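Transcriptional regulator, SorC family (Enterococcus faecalis, PDB 2O0M) probably regulates transcription as a DNA-binding protein of the SorC family whose effector domain is thought to bind a sugar ligand. Local coordinates at residues V269-E280 and K314-N322. Residues are numbered along the deposited sequence; the frame is centred on the assembly and turned at random.
Sequences VAESFGYFFDEE and KAIRAYMKN. With PO4 (phosphate ion), chain C.
Y319 turns one edge of its ring to a face of F277 in a T-shaped pair, planes at 81°, with Y319 CD1 3.7 Å from F277 CE2. S272 OG lies over one face of the tyrosine, offset toward the ring's rim, and S272 CB is 3.8 Å from Y319 CD1. At the phenolic end, Y319 OH sits at the edge of the F273 ring, near its plane, 3.7 Å from F273 CE2. Y319 reaches these partners because its CG stands anti to the backbone N (chi1 168°), which carries the ring along the β-hairpin of strands 270-272 and 275-277 toward its type I' turn, S272 to Y275. Nearer the classic β bulge, where V269 N and A270 N both bond to F277 O, small side chains let helix and strand come close. Here A270 CB lies 3.9 Å from A318 CB and also touches A315 and the CB of Y319, while V269 lays CG1 against K314 O and A318 CB. Toward solvent the contact turns polar: the extended K321 places NZ 2.7 Å from E279 O, in the carbonyl plane on a lone pair, and a water links NZ to E280. R317 hydrogen-bonds a phosphate, probably from the crystallisation liquor, through NE to O4 and, nearly straight, through NH2 to O1 (3.0 Å). Within the putative sugar-binding domain, of the Rossmann-like clan, the axes of helix 314-320 and strand 270-272 cross at -60°; H241 and I243 of strand 238-245 also pack on Y319, and helix 96-105 meets I316 and M320.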
ATOM      1  N   VAL A 269      10.019   8.189 -10.118  1.00 15.05           N
ATOM      2  CA  VAL A 269      10.665   6.906  -9.842  1.00 14.71           C
ATOM      3  C   VAL A 269       9.727   5.962  -9.084  1.00 13.82           C
ATOM      4  O   VAL A 269       9.632   4.780  -9.410  1.00 13.38           O
ATOM      5  CB  VAL A 269      11.976   7.118  -9.035  1.00 14.64           C
ATOM      6  CG1 VAL A 269      12.582   5.808  -8.575  1.00 15.16           C
ATOM      7  CG2 VAL A 269      12.998   7.876  -9.884  1.00 15.64           C
ATOM      8  N   ALA A 270       9.067   6.486  -8.053  1.00 13.20           N
ATOM      9  CA  ALA A 270       8.186   5.689  -7.203  1.00 12.10           C
ATOM     10  C   ALA A 270       6.766   6.235  -7.189  1.00 10.85           C
ATOM     11  O   ALA A 270       6.534   7.413  -7.428  1.00 10.38           O
ATOM     12  CB  ALA A 270       8.726   5.652  -5.781  1.00 11.88           C
ATOM     13  N   GLU A 271       5.822   5.344  -6.920  1.00  9.67           N
ATOM     14  CA  GLU A 271       4.439   5.706  -6.660  1.00  9.60           C
ATOM     15  C   GLU A 271       3.998   5.092  -5.329  1.00  8.90           C
ATOM     16  O   GLU A 271       4.419   3.986  -4.946  1.00 10.22           O
ATOM     17  CB  GLU A 271       3.537   5.195  -7.797  1.00  9.75           C
ATOM     18  CG  GLU A 271       2.058   5.584  -7.680  1.00 10.10           C
ATOM     19  CD  GLU A 271       1.256   4.709  -6.751  1.00  9.67           C
ATOM     20  OE1 GLU A 271       1.728   3.611  -6.385  1.00 10.79           O
ATOM     21  OE2 GLU A 271       0.135   5.120  -6.377  1.00 11.02           O
ATOM     22  N   SER A 272       3.141   5.817  -4.623  1.00  9.05           N
ATOM     23  CA  SER A 272       2.411   5.233  -3.504  1.00  9.40           C
ATOM     24  C   SER A 272       1.206   6.111  -3.174  1.00  9.23           C
ATOM     25  O   SER A 272       1.325   7.343  -3.128  1.00  9.58           O
ATOM     26  CB  SER A 272       3.317   5.078  -2.286  1.00 10.05           C
ATOM     27  OG  SER A 272       2.736   4.225  -1.343  1.00 12.26           O
ATOM     28  N   PHE A 273       0.052   5.481  -2.979  1.00  9.75           N
ATOM     29  CA  PHE A 273      -1.203   6.186  -2.619  1.00 10.17           C
ATOM     30  C   PHE A 273      -1.650   7.228  -3.652  1.00 10.81           C
ATOM     31  O   PHE A 273      -2.433   8.132  -3.329  1.00 10.47           O
ATOM     32  CB  PHE A 273      -1.102   6.867  -1.254  1.00 11.50           C
ATOM     33  CG  PHE A 273      -0.587   5.999  -0.158  1.00 11.46           C
ATOM     34  CD1 PHE A 273      -1.394   5.052   0.437  1.00 14.25           C
ATOM     35  CD2 PHE A 273       0.694   6.176   0.326  1.00 14.18           C
ATOM     36  CE1 PHE A 273      -0.896   4.260   1.481  1.00 14.59           C
ATOM     37  CE2 PHE A 273       1.181   5.387   1.356  1.00 14.39           C
ATOM     38  CZ  PHE A 273       0.391   4.443   1.920  1.00 13.50           C
ATOM     39  N   GLY A 274      -1.178   7.113  -4.890  1.00 10.13           N
ATOM     40  CA  GLY A 274      -1.512   8.093  -5.918  1.00 10.98           C
ATOM     41  C   GLY A 274      -0.640   9.331  -5.898  1.00 11.26           C
ATOM     42  O   GLY A 274      -1.009  10.370  -6.494  1.00 12.99           O
ATOM     43  N   TYR A 275       0.491   9.234  -5.199  1.00 10.96           N
ATOM     44  CA  TYR A 275       1.556  10.238  -5.256  1.00 11.14           C
ATOM     45  C   TYR A 275       2.740   9.661  -5.999  1.00 11.10           C
ATOM     46  O   TYR A 275       3.044   8.474  -5.852  1.00 10.40           O
ATOM     47  CB  TYR A 275       2.015  10.651  -3.855  1.00 11.52           C
ATOM     48  CG  TYR A 275       0.904  11.209  -2.984  1.00 11.45           C
ATOM     49  CD1 TYR A 275       0.679  12.574  -2.882  1.00 12.84           C
ATOM     50  CD2 TYR A 275       0.068  10.358  -2.272  1.00 11.88           C
ATOM     51  CE1 TYR A 275      -0.342  13.076  -2.089  1.00 12.32           C
ATOM     52  CE2 TYR A 275      -0.955  10.841  -1.483  1.00 13.31           C
ATOM     53  CZ  TYR A 275      -1.158  12.199  -1.378  1.00 12.87           C
ATOM     54  OH  TYR A 275      -2.182  12.661  -0.576  1.00 13.22           O
ATOM     55  N   PHE A 276       3.416  10.503  -6.784  1.00 11.43           N
ATOM     56  CA  PHE A 276       4.610  10.085  -7.518  1.00 12.17           C
ATOM     57  C   PHE A 276       5.839  10.817  -7.006  1.00 12.42           C
ATOM     58  O   PHE A 276       5.789  12.019  -6.797  1.00 12.97           O
ATOM     59  CB  PHE A 276       4.414  10.328  -9.014  1.00 11.35           C
ATOM     60  CG  PHE A 276       3.368   9.446  -9.612  1.00 11.42           C
ATOM     61  CD1 PHE A 276       3.727   8.254 -10.223  1.00  9.59           C
ATOM     62  CD2 PHE A 276       2.017   9.756  -9.489  1.00 11.42           C
ATOM     63  CE1 PHE A 276       2.777   7.414 -10.739  1.00 11.17           C
ATOM     64  CE2 PHE A 276       1.047   8.903  -9.996  1.00 11.70           C
ATOM     65  CZ  PHE A 276       1.423   7.739 -10.622  1.00 11.25           C
ATOM     66  N   PHE A 277       6.929  10.076  -6.815  1.00 13.13           N
ATOM     67  CA  PHE A 277       8.139  10.594  -6.163  1.00 14.17           C
ATOM     68  C   PHE A 277       9.360  10.473  -7.075  1.00 15.09           C
ATOM     69  O   PHE A 277       9.566   9.446  -7.708  1.00 14.41           O
ATOM     70  CB  PHE A 277       8.425   9.818  -4.876  1.00 13.86           C
ATOM     71  CG  PHE A 277       7.264   9.774  -3.920  1.00 12.94           C
ATOM     72  CD1 PHE A 277       7.186  10.666  -2.848  1.00 12.08           C
ATOM     73  CD2 PHE A 277       6.249   8.834  -4.078  1.00 12.90           C
ATOM     74  CE1 PHE A 277       6.123  10.617  -1.968  1.00 13.47           C
ATOM     75  CE2 PHE A 277       5.181   8.791  -3.204  1.00 12.26           C
ATOM     76  CZ  PHE A 277       5.112   9.694  -2.144  1.00 13.06           C
ATOM     77  N   ASP A 278      10.186  11.518  -7.126  1.00 16.81           N
ATOM     78  CA  ASP A 278      11.461  11.410  -7.829  1.00 17.93           C
ATOM     79  C   ASP A 278      12.512  10.816  -6.888  1.00 19.04           C
ATOM     80  O   ASP A 278      12.199  10.501  -5.738  1.00 17.96           O
ATOM     81  CB  ASP A 278      11.893  12.752  -8.453  1.00 18.18           C
ATOM     82  CG  ASP A 278      12.214  13.825  -7.425  1.00 18.54           C
ATOM     83  OD1 ASP A 278      12.447  13.506  -6.244  1.00 18.37           O
ATOM     84  OD2 ASP A 278      12.246  15.012  -7.815  1.00 17.88           O
ATOM     85  N   GLU A 279      13.737  10.628  -7.375  1.00 20.44           N
ATOM     86  CA  GLU A 279      14.765   9.923  -6.589  1.00 21.72           C
ATOM     87  C   GLU A 279      15.173  10.687  -5.319  1.00 21.96           C
ATOM     88  O   GLU A 279      15.633  10.087  -4.344  1.00 21.52           O
ATOM     89  CB  GLU A 279      15.987   9.566  -7.452  1.00 22.24           C
ATOM     90  CG  GLU A 279      16.979  10.677  -7.695  1.00 24.16           C
ATOM     91  CD  GLU A 279      18.231  10.187  -8.409  1.00 24.46           C
ATOM     92  OE1 GLU A 279      19.032  11.042  -8.846  1.00 28.67           O
ATOM     93  OE2 GLU A 279      18.410   8.953  -8.544  1.00 27.65           O
ATOM     94  N   GLU A 280      14.979  12.003  -5.328  1.00 22.53           N
ATOM     95  CA  GLU A 280      15.192  12.814  -4.125  1.00 23.09           C
ATOM     96  C   GLU A 280      14.075  12.673  -3.087  1.00 22.89           C
ATOM     97  O   GLU A 280      14.149  13.262  -2.011  1.00 22.66           O
ATOM     98  CB  GLU A 280      15.403  14.283  -4.498  1.00 23.79           C
ATOM     99  CG  GLU A 280      16.688  14.521  -5.272  1.00 26.54           C
ATOM    100  CD  GLU A 280      17.920  14.023  -4.530  1.00 30.08           C
ATOM    101  OE1 GLU A 280      18.651  13.170  -5.086  1.00 32.24           O
ATOM    102  OE2 GLU A 280      18.142  14.469  -3.384  1.00 33.48           O
ATOM    103  N   LYS A 314      15.047   0.942  -6.573  1.00 11.29           N
ATOM    104  CA  LYS A 314      15.021   2.387  -6.800  1.00 11.84           C
ATOM    105  C   LYS A 314      13.728   3.019  -6.286  1.00 11.47           C
ATOM    106  O   LYS A 314      13.754   4.060  -5.626  1.00 10.42           O
ATOM    107  CB  LYS A 314      15.203   2.700  -8.283  1.00 12.38           C
ATOM    108  CG  LYS A 314      16.600   2.414  -8.807  1.00 14.13           C
ATOM    109  CD  LYS A 314      16.653   2.545 -10.311  1.00 15.14           C
ATOM    110  CE  LYS A 314      18.065   2.790 -10.819  1.00 18.56           C
ATOM    111  NZ  LYS A 314      19.070   1.848 -10.259  1.00 21.10           N
ATOM    112  N   ALA A 315      12.602   2.370  -6.570  1.00 10.49           N
ATOM    113  CA  ALA A 315      11.299   2.889  -6.132  1.00 10.80           C
ATOM    114  C   ALA A 315      11.211   2.893  -4.607  1.00  9.96           C
ATOM    115  O   ALA A 315      10.709   3.846  -4.002  1.00  9.68           O
ATOM    116  CB  ALA A 315      10.178   2.059  -6.715  1.00 10.19           C
ATOM    117  N   ILE A 316      11.675   1.812  -3.989  1.00 10.20           N
ATOM    118  CA  ILE A 316      11.688   1.703  -2.525  1.00 10.87           C
ATOM    119  C   ILE A 316      12.505   2.844  -1.903  1.00 11.12           C
ATOM    120  O   ILE A 316      12.040   3.534  -0.996  1.00 11.78           O
ATOM    121  CB  ILE A 316      12.229   0.332  -2.061  1.00 10.80           C
ATOM    122  CG1 ILE A 316      11.232  -0.773  -2.428  1.00  9.62           C
ATOM    123  CG2 ILE A 316      12.478   0.323  -0.560  1.00 10.91           C
ATOM    124  CD1 ILE A 316      11.841  -2.181  -2.393  1.00 11.24           C
ATOM    125  N   ARG A 317      13.706   3.061  -2.416  1.00 11.69           N
ATOM    126  CA  ARG A 317      14.552   4.158  -1.927  1.00 12.31           C
ATOM    127  C   ARG A 317      13.853   5.519  -2.036  1.00 12.01           C
ATOM    128  O   ARG A 317      13.906   6.328  -1.117  1.00 12.67           O
ATOM    129  CB  ARG A 317      15.867   4.205  -2.703  1.00 12.53           C
ATOM    130  CG  ARG A 317      16.834   3.107  -2.331  1.00 14.05           C
ATOM    131  CD  ARG A 317      17.915   2.968  -3.376  1.00 15.66           C
ATOM    132  NE  ARG A 317      18.584   4.243  -3.636  1.00 18.32           N
ATOM    133  CZ  ARG A 317      19.038   4.628  -4.827  1.00 19.37           C
ATOM    134  NH1 ARG A 317      18.921   3.841  -5.894  1.00 19.56           N
ATOM    135  NH2 ARG A 317      19.623   5.811  -4.962  1.00 20.38           N
ATOM    136  N   ALA A 318      13.188   5.761  -3.156  1.00 12.27           N
ATOM    137  CA  ALA A 318      12.603   7.074  -3.419  1.00 12.08           C
ATOM    138  C   ALA A 318      11.405   7.342  -2.517  1.00 12.56           C
ATOM    139  O   ALA A 318      11.238   8.451  -1.993  1.00 13.16           O
ATOM    140  CB  ALA A 318      12.218   7.202  -4.876  1.00 11.97           C
ATOM    141  N   TYR A 319      10.557   6.334  -2.339  1.00 11.89           N
ATOM    142  CA  TYR A 319       9.389   6.508  -1.475  1.00 12.70           C
ATOM    143  C   TYR A 319       9.815   6.538  -0.007  1.00 13.41           C
ATOM    144  O   TYR A 319       9.327   7.355   0.769  1.00 13.54           O
ATOM    145  CB  TYR A 319       8.325   5.410  -1.663  1.00 12.06           C
ATOM    146  CG  TYR A 319       7.312   5.511  -0.551  1.00 11.06           C
ATOM    147  CD1 TYR A 319       6.335   6.509  -0.567  1.00 11.82           C
ATOM    148  CD2 TYR A 319       7.397   4.700   0.573  1.00 11.19           C
ATOM    149  CE1 TYR A 319       5.434   6.662   0.489  1.00 11.50           C
ATOM    150  CE2 TYR A 319       6.506   4.838   1.627  1.00 10.99           C
ATOM    151  CZ  TYR A 319       5.527   5.814   1.588  1.00 10.30           C
ATOM    152  OH  TYR A 319       4.652   5.946   2.655  1.00 12.52           O
HETATM  153  N   MSE A 320      10.696   5.627   0.388  1.00 14.67           N
HETATM  154  CA  MSE A 320      10.971   5.446   1.811  1.00 16.80           C
HETATM  155  C   MSE A 320      11.656   6.662   2.443  1.00 18.29           C
HETATM  156  O   MSE A 320      11.628   6.815   3.673  1.00 18.74           O
HETATM  157  CB  MSE A 320      11.759   4.147   2.051  1.00 16.51           C
HETATM  158  CG  MSE A 320      10.953   2.882   1.775  1.00 17.98           C
HETATM  159 SE   MSE A 320       9.460   2.592   2.983  1.00 23.36          SE
HETATM  160  CE  MSE A 320      10.458   2.737   4.617  1.00 19.75           C
ATOM    161  N   LYS A 321      12.236   7.530   1.610  1.00 20.26           N
ATOM    162  CA  LYS A 321      12.931   8.741   2.076  1.00 22.36           C
ATOM    163  C   LYS A 321      12.093   9.572   3.026  1.00 23.50           C
ATOM    164  O   LYS A 321      12.603  10.043   4.064  1.00 25.19           O
ATOM    165  CB  LYS A 321      13.359   9.616   0.893  1.00 22.84           C
ATOM    166  CG  LYS A 321      14.701   9.253   0.343  1.00 24.65           C
ATOM    167  CD  LYS A 321      15.148  10.206  -0.739  1.00 24.58           C
ATOM    168  CE  LYS A 321      16.615  10.023  -1.053  1.00 25.59           C
ATOM    169  NZ  LYS A 321      17.055  10.814  -2.226  1.00 27.64           N
ATOM    170  N   ASN A 322      10.822   9.743   2.670  1.00 23.65           N
ATOM    171  CA  ASN A 322       9.869  10.530   3.453  1.00 23.83           C
ATOM    172  C   ASN A 322       8.729   9.719   4.094  1.00 23.03           C
ATOM    173  O   ASN A 322       7.748  10.304   4.545  1.00 23.90           O
ATOM    174  CB  ASN A 322       9.288  11.659   2.582  1.00 25.12           C
ATOM    175  CG  ASN A 322       8.188  11.181   1.600  1.00 27.85           C
ATOM    176  OD1 ASN A 322       7.914   9.973   1.440  1.00 30.53           O
ATOM    177  ND2 ASN A 322       7.558  12.151   0.932  1.00 30.04           N
TER
HETATM  178  P   PO4 C 402      18.962   7.143  -1.545  1.00 43.98           P
HETATM  179  O1  PO4 C 402      19.530   7.852  -2.751  1.00 46.76           O
HETATM  180  O2  PO4 C 402      19.891   6.092  -0.998  1.00 48.56           O
HETATM  181  O3  PO4 C 402      18.676   8.168  -0.480  1.00 46.44           O
HETATM  182  O4  PO4 C 402      17.672   6.480  -1.934  1.00 48.29           O
HETATM  183  O   HOH W   1      17.303  13.340  -1.142  1.00 76.58           O